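Anthranilate-CoA ligase (Stigmatella aurantiaca, PDB 4WV3) belongs to the ANL superfamily of AMP-binding enzymes and, like its relatives, combines a large N-terminal region with a smaller C-terminal domain. Local coordinates at residues G89-L94 / K217-F222; L103-A108 / L172-G177. One frame throughout, in Å; residues are numbered along the deposited sequence.

Contact 1 (G89-L94 / K217-F222). With 3UK (5'-O-[(S)-[(2-aminobenzoyl)oxy](hydroxy)phosphoryl]adenosine), chain C.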
loop_
_atom_site.group_PDB
_atom_site.type_symbol
_atom_site.label_atom_id
_atom_site.label_comp_id
_atom_site.label_asym_id
_atom_site.label_seq_id
_atom_site.Cartn_x
_atom_site.Cartn_y
_atom_site.Cartn_z
ATOM N N GLY A 89 -6.840 -6.147 9.251
ATOM C CA GLY A 89 -7.129 -4.838 8.692
ATOM C C GLY A 89 -7.819 -4.947 7.347
ATOM O O GLY A 89 -7.210 -5.352 6.358
ATOM N N ILE A 90 -9.095 -4.573 7.311
ATOM C CA ILE A 90 -9.924 -4.794 6.132
ATOM C C ILE A 90 -10.113 -3.526 5.299
ATOM O O ILE A 90 -10.248 -2.429 5.841
ATOM C CB ILE A 90 -11.299 -5.370 6.530
ATOM C CG1 ILE A 90 -11.118 -6.528 7.515
ATOM C CG2 ILE A 90 -12.076 -5.828 5.303
ATOM C CD1 ILE A 90 -12.415 -7.134 7.998
ATOM N N ASN A 91 -10.109 -3.694 3.978
ATOM C CA ASN A 91 -10.361 -2.608 3.037
ATOM C C ASN A 91 -11.697 -1.921 3.312
ATOM O O ASN A 91 -12.724 -2.579 3.484
ATOM C CB ASN A 91 -10.324 -3.144 1.602
ATOM C CG ASN A 91 -10.318 -2.042 0.554
ATOM O OD1 ASN A 91 -10.949 -0.998 0.719
ATOM N ND2 ASN A 91 -9.604 -2.280 -0.540
ATOM N N THR A 92 -11.672 -0.594 3.336
ATOM C CA THR A 92 -12.843 0.199 3.693
ATOM C C THR A 92 -13.843 0.342 2.537
ATOM O O THR A 92 -15.045 0.503 2.764
ATOM C CB THR A 92 -12.418 1.581 4.268
ATOM O OG1 THR A 92 -12.755 1.646 5.659
ATOM C CG2 THR A 92 -13.086 2.735 3.534
ATOM N N LEU A 93 -13.351 0.257 1.305
ATOM C CA LEU A 93 -14.213 0.387 0.131
ATOM C C LEU A 93 -14.780 -0.852 -0.562
ATOM O O LEU A 93 -15.072 -0.819 -1.758
ATOM C CB LEU A 93 -13.599 1.341 -0.899
ATOM C CG LEU A 93 -13.524 2.835 -0.571
ATOM C CD1 LEU A 93 -14.711 3.273 0.283
ATOM C CD2 LEU A 93 -12.199 3.195 0.089
ATOM N N LEU A 94 -14.947 -1.938 0.186
ATOM C CA LEU A 94 -15.528 -3.155 -0.374
ATOM C C LEU A 94 -17.037 -3.377 -0.366
ATOM O O LEU A 94 -17.790 -2.604 0.225
ATOM C CB LEU A 94 -14.831 -4.306 0.358
ATOM C CG LEU A 94 -13.331 -4.486 0.125
ATOM C CD1 LEU A 94 -12.832 -5.744 0.821
ATOM C CD2 LEU A 94 -13.015 -4.528 -1.360
ATOM N N LYS A 217 -4.110 4.047 3.338
ATOM C CA LYS A 217 -4.840 3.685 4.546
ATOM C C LYS A 217 -4.096 2.653 5.386
ATOM O O LYS A 217 -3.099 2.080 4.947
ATOM C CB LYS A 217 -6.235 3.172 4.189
ATOM C CG LYS A 217 -7.090 4.182 3.445
ATOM C CD LYS A 217 -7.277 5.448 4.264
ATOM C CE LYS A 217 -8.199 6.427 3.562
ATOM N NZ LYS A 217 -8.436 7.643 4.389
ATOM N N LEU A 218 -4.597 2.416 6.593
ATOM C CA LEU A 218 -3.930 1.534 7.545
ATOM C C LEU A 218 -4.152 0.044 7.269
ATOM O O LEU A 218 -3.478 -0.801 7.857
ATOM C CB LEU A 218 -4.337 1.889 8.979
ATOM C CG LEU A 218 -3.840 3.251 9.474
ATOM C CD1 LEU A 218 -4.483 3.619 10.800
ATOM C CD2 LEU A 218 -2.323 3.255 9.596
ATOM N N PHE A 219 -5.090 -0.280 6.383
ATOM C CA PHE A 219 -5.260 -1.670 5.967
ATOM C C PHE A 219 -4.272 -2.019 4.856
ATOM O O PHE A 219 -4.006 -3.190 4.589
ATOM C CB PHE A 219 -6.707 -1.982 5.557
ATOM C CG PHE A 219 -7.252 -1.089 4.472
ATOM C CD1 PHE A 219 -6.930 -1.308 3.141
ATOM C CD2 PHE A 219 -8.118 -0.053 4.783
ATOM C CE1 PHE A 219 -7.441 -0.495 2.145
ATOM C CE2 PHE A 219 -8.636 0.760 3.791
ATOM C CZ PHE A 219 -8.295 0.540 2.470
ATOM N N PHE A 220 -3.735 -0.986 4.218
ATOM C CA PHE A 220 -2.681 -1.137 3.225
ATOM C C PHE A 220 -1.344 -1.080 3.956
ATOM O O PHE A 220 -1.037 -0.083 4.610
ATOM C CB PHE A 220 -2.770 0.000 2.205
ATOM C CG PHE A 220 -1.926 -0.206 0.978
ATOM C CD1 PHE A 220 -1.358 -1.438 0.702
ATOM C CD2 PHE A 220 -1.699 0.842 0.100
ATOM C CE1 PHE A 220 -0.582 -1.620 -0.427
ATOM C CE2 PHE A 220 -0.925 0.666 -1.029
ATOM C CZ PHE A 220 -0.366 -0.566 -1.292
ATOM N N THR A 221 -0.551 -2.144 3.850
ATOM C CA THR A 221 0.706 -2.236 4.596
ATOM C C THR A 221 1.704 -1.143 4.224
ATOM O O THR A 221 2.630 -0.853 4.984
ATOM C CB THR A 221 1.376 -3.622 4.456
ATOM O OG1 THR A 221 1.593 -3.919 3.071
ATOM C CG2 THR A 221 0.507 -4.703 5.080
ATOM N N PHE A 222 1.515 -0.543 3.053
ATOM C CA PHE A 222 2.307 0.614 2.658
ATOM C C PHE A 222 2.048 1.758 3.630
ATOM O O PHE A 222 2.969 2.473 4.026
ATOM C CB PHE A 222 1.967 1.028 1.224
ATOM C CG PHE A 222 2.626 2.305 0.787
ATOM C CD1 PHE A 222 3.975 2.522 1.022
ATOM C CD2 PHE A 222 1.902 3.281 0.124
ATOM C CE1 PHE A 222 4.584 3.696 0.618
ATOM C CE2 PHE A 222 2.504 4.457 -0.284
ATOM C CZ PHE A 222 3.848 4.664 -0.037
HETATM C C10 3UK C . 3.428 -3.106 -7.333
HETATM C C15 3UK C . 5.112 -1.273 -7.472
HETATM C C17 3UK C . 6.453 -0.348 -9.178
HETATM C C21 3UK C . 4.284 -4.311 -7.609
HETATM C C26 3UK C . 3.189 -2.027 -1.301
HETATM C C28 3UK C . 4.923 -0.409 -0.846
HETATM O O01 3UK C . 1.596 -2.067 -3.115
HETATM C C02 3UK C . 2.182 -2.727 -2.286
HETATM O O03 3UK C . 1.705 -4.023 -1.945
HETATM P P04 3UK C . 0.580 -4.739 -2.812
HETATM O O05 3UK C . 0.250 -6.119 -2.160
HETATM O O06 3UK C . 1.056 -5.005 -4.322
HETATM C C07 3UK C . 2.458 -5.110 -4.616
HETATM C C08 3UK C . 2.644 -4.895 -6.090
HETATM O O09 3UK C . 2.419 -3.505 -6.414
HETATM N N11 3UK C . 4.208 -2.052 -6.771
HETATM C C12 3UK C . 4.179 -1.642 -5.467
HETATM N N13 3UK C . 5.057 -0.610 -5.325
HETATM C C14 3UK C . 5.648 -0.362 -6.553
HETATM N N16 3UK C . 5.524 -1.249 -8.766
HETATM N N18 3UK C . 6.999 0.541 -8.359
HETATM C C19 3UK C . 6.644 0.582 -7.065
HETATM N N20 3UK C . 7.233 1.537 -6.194
HETATM O O22 3UK C . 3.864 -4.929 -8.811
HETATM C C23 3UK C . 4.034 -5.195 -6.481
HETATM O O24 3UK C . 4.152 -6.570 -6.897
HETATM O O25 3UK C . -0.682 -3.893 -2.807
HETATM C C27 3UK C . 4.019 -1.027 -1.745
HETATM C C29 3UK C . 4.976 -0.827 0.527
HETATM C C30 3UK C . 4.148 -1.829 0.972
HETATM C C31 3UK C . 3.241 -2.446 0.074
HETATM N N32 3UK C . 2.359 -3.513 0.547
#
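Phe219 brings the two segments together by laying one face of its ring against Asn91 CA, and it supplies most of the surface buried here. The main interaction is a CH-pi contact: Asn91 CA stands 3.5 Å from the ring centroid, almost exactly on the ring normal. Lys217 CB covers the opposite face nearer its rim, so the ring is sandwiched between a residue of its own segment and one of the other. With chi1 at 56°, CG of Phe219 sits between its backbone N and carbonyl carbon, which sets the ring against Asn91. The Asn91 amide inclines only 23° from the ring plane, its CG 3.6 Å from Phe219 CE1. Backbone atoms add van der Waals contacts, Thr92 N lying 3.4 Å from Phe219 CE2.

Polar bonding works within the segments and toward the ligand. Asn91 OD1 accepts from Leu93 N at 2.8 Å, closing an Asx turn that helps hold the amide's rotation beside the ring. In the other segment, Thr221 OG1 accepts from N32 of 3UK at 2.7 Å and is also bonded to Phe323 O.

The phenylalanines line the ligand: O01 of 3UK lies at the edge of the Phe220 ring, near its plane, while Phe222 CB covers one face of that ring and Phe222 CD1 reaches 3UK C29 at 3.5 Å. Phe220, Thr221 and Phe222 belong to the 3UK pocket, so Phe219 joins loop 89-94 to a segment that forms it.

Residues 89-94 leave strand 86-89 of the parallel sheet, with Ile90 bonded through its backbone to Leu65 and packed on helix 96-105. Residues 217-222 lead from strand 211-214 of the mixed sheet into helix 221-234, with Phe220 as N-cap.

Contact 2 (L103-A108 / L172-G177)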
loop_
_atom_site.group_PDB
_atom_site.type_symbol
_atom_site.label_atom_id
_atom_site.label_comp_id
_atom_site.label_asym_id
_atom_site.label_seq_id
_atom_site.Cartn_x
_atom_site.Cartn_y
_atom_site.Cartn_z
ATOM N N LEU A 103 -14.520 -12.298 6.515
ATOM C CA LEU A 103 -14.877 -12.616 7.894
ATOM C C LEU A 103 -15.076 -14.113 8.127
ATOM O O LEU A 103 -14.804 -14.620 9.215
ATOM C CB LEU A 103 -16.123 -11.839 8.320
ATOM C CG LEU A 103 -15.952 -10.319 8.346
ATOM C CD1 LEU A 103 -17.216 -9.636 8.841
ATOM C CD2 LEU A 103 -14.755 -9.933 9.202
ATOM N N ARG A 104 -15.548 -14.814 7.102
ATOM C CA ARG A 104 -15.748 -16.255 7.196
ATOM C C ARG A 104 -14.419 -16.988 7.064
ATOM O O ARG A 104 -14.192 -18.011 7.709
ATOM C CB ARG A 104 -16.711 -16.737 6.112
ATOM C CG ARG A 104 -17.094 -18.204 6.229
ATOM C CD ARG A 104 -17.681 -18.732 4.932
ATOM N NE ARG A 104 -18.682 -17.828 4.373
ATOM C CZ ARG A 104 -19.963 -17.818 4.726
ATOM N NH1 ARG A 104 -20.406 -18.664 5.645
ATOM N NH2 ARG A 104 -20.800 -16.959 4.164
ATOM N N ASP A 105 -13.541 -16.453 6.222
ATOM C CA ASP A 105 -12.261 -17.089 5.932
ATOM C C ASP A 105 -11.302 -17.031 7.118
ATOM O O ASP A 105 -10.450 -17.903 7.278
ATOM C CB ASP A 105 -11.622 -16.457 4.692
ATOM C CG ASP A 105 -10.375 -17.188 4.237
ATOM O OD1 ASP A 105 -10.495 -18.335 3.758
ATOM O OD2 ASP A 105 -9.275 -16.608 4.347
ATOM N N CYS A 106 -11.446 -16.006 7.953
ATOM C CA CYS A 106 -10.581 -15.862 9.121
ATOM C C CYS A 106 -11.294 -16.249 10.418
ATOM O O CYS A 106 -10.714 -16.154 11.501
ATOM C CB CYS A 106 -10.016 -14.441 9.216
ATOM S SG CYS A 106 -11.233 -13.147 9.555
ATOM N N ARG A 107 -12.545 -16.689 10.292
ATOM C CA ARG A 107 -13.352 -17.136 11.429
ATOM C C ARG A 107 -13.429 -16.104 12.552
ATOM O O ARG A 107 -13.365 -16.454 13.730
ATOM C CB ARG A 107 -12.825 -18.464 11.987
ATOM C CG ARG A 107 -12.689 -19.572 10.959
ATOM C CD ARG A 107 -12.354 -20.904 11.620
ATOM N NE ARG A 107 -13.550 -21.627 12.046
ATOM C CZ ARG A 107 -14.071 -21.567 13.268
ATOM N NH1 ARG A 107 -13.503 -20.814 14.199
ATOM N NH2 ARG A 107 -15.162 -22.263 13.556
ATOM N N ALA A 108 -13.569 -14.836 12.180
ATOM C CA ALA A 108 -13.595 -13.747 13.152
ATOM C C ALA A 108 -14.781 -13.852 14.108
ATOM O O ALA A 108 -15.936 -13.820 13.686
ATOM C CB ALA A 108 -13.607 -12.404 12.438
ATOM N N LEU A 172 -3.241 -10.188 9.666
ATOM C CA LEU A 172 -3.686 -10.826 8.434
ATOM C C LEU A 172 -4.248 -9.779 7.478
ATOM O O LEU A 172 -5.291 -9.178 7.742
ATOM C CB LEU A 172 -4.742 -11.890 8.739
ATOM C CG LEU A 172 -5.363 -12.611 7.541
ATOM C CD1 LEU A 172 -4.291 -13.302 6.716
ATOM C CD2 LEU A 172 -6.411 -13.611 8.007
ATOM N N ASN A 173 -3.549 -9.559 6.371
ATOM C CA ASN A 173 -3.972 -8.571 5.383
ATOM C C ASN A 173 -4.481 -9.209 4.100
ATOM O O ASN A 173 -3.789 -10.015 3.478
ATOM C CB ASN A 173 -2.830 -7.602 5.069
ATOM C CG ASN A 173 -2.512 -6.685 6.230
ATOM O OD1 ASN A 173 -3.078 -5.598 6.348
ATOM N ND2 ASN A 173 -1.604 -7.119 7.095
ATOM N N TYR A 174 -5.696 -8.842 3.709
ATOM C CA TYR A 174 -6.301 -9.377 2.495
ATOM C C TYR A 174 -6.018 -8.497 1.284
ATOM O O TYR A 174 -6.655 -7.463 1.086
ATOM C CB TYR A 174 -7.806 -9.577 2.684
ATOM C CG TYR A 174 -8.146 -10.822 3.470
ATOM C CD1 TYR A 174 -8.382 -12.028 2.825
ATOM C CD2 TYR A 174 -8.218 -10.796 4.857
ATOM C CE1 TYR A 174 -8.689 -13.171 3.535
ATOM C CE2 TYR A 174 -8.524 -11.935 5.578
ATOM C CZ TYR A 174 -8.759 -13.121 4.911
ATOM O OH TYR A 174 -9.064 -14.259 5.620
ATOM N N SER A 175 -5.051 -8.924 0.478
ATOM C CA SER A 175 -4.660 -8.195 -0.720
ATOM C C SER A 175 -5.589 -8.526 -1.881
ATOM O O SER A 175 -5.765 -9.693 -2.229
ATOM C CB SER A 175 -3.215 -8.537 -1.094
ATOM O OG SER A 175 -2.823 -7.879 -2.286
ATOM N N SER A 176 -6.182 -7.495 -2.475
ATOM C CA SER A 176 -7.087 -7.677 -3.606
ATOM C C SER A 176 -6.375 -8.335 -4.783
ATOM O O SER A 176 -5.277 -7.926 -5.165
ATOM C CB SER A 176 -7.684 -6.336 -4.035
ATOM O OG SER A 176 -6.671 -5.435 -4.446
ATOM N N GLY A 177 -7.005 -9.358 -5.351
ATOM C CA GLY A 177 -6.420 -10.098 -6.454
ATOM C C GLY A 177 -7.039 -9.764 -7.798
ATOM O O GLY A 177 -7.730 -8.754 -7.942
#
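Tyr174 reaches from its strand to the end of a helix, where its OH donates a 2.7 Å hydrogen bond to Asp105 OD2. The oxygen lies at the edge of the tyrosine ring, in plane, and accepts the hydrogen bond through its anti lone pair, the one directed away from OD1. Carboxylate and ring are steeply turned against each other, their planes 76° apart. Beside this bond is a small apolar contact: Cys106 CB lies 3.9 Å from Leu172 CD2 and 3.7 Å from Tyr174 OH, so the cysteine methylene bridges two side chains that project from the same side of the strand.

Asp105 and Cys106 lie where helix 96-105 stops, in a Schellman motif with Arg107 as the C-prime residue of positive phi, Ala108 N bonded to Leu103 O and a weak bond from Arg107 N to Arg104 O. Within that turn, Asp105 carries CG anti to its own N (chi1 -173°), which places OD2 beside the tyrosine hydroxyl.

The second oxygen, OD1, is held by His379 ND1, so each carboxylate oxygen has a partner and the group's rotation is fixed; Trp378 NE1 meanwhile binds Asp105 O, and its side chain touches Tyr174. On the strand side, Leu172 and Tyr174 rest on strand 86-89, with a backbone bond between Leu172 and Ala87. Strand 169-175 also pairs antiparallel with 183-188, and between them runs the Ser-, Thr- and Gly-rich signature loop of the ANL family, entered at Ser175, which touches 3UK.

How the contacts relate
The two contacts illustrate how one strand-loop-helix unit can be fastened from both ends: 89-94 lies just before helix 96-105, while 103-108 closes it. In sequence, both segments of contact 2 fall between those of contact 1, and the centres of the two contacts are 11 Å apart. They meet directly where Ile90 CD1 packs 3.8 Å from Leu103 CD2, and again where Asn173 lies beside Phe219 and Thr221. Both approach 3UK, though differently. Contact 1 contributes Phe220, Thr221 and Phe222 to the ligand pocket; strand 172-175 of contact 2 also carries Ser175 of the pocket, whereas the Tyr174 side chain remains about 10 Å from the ligand.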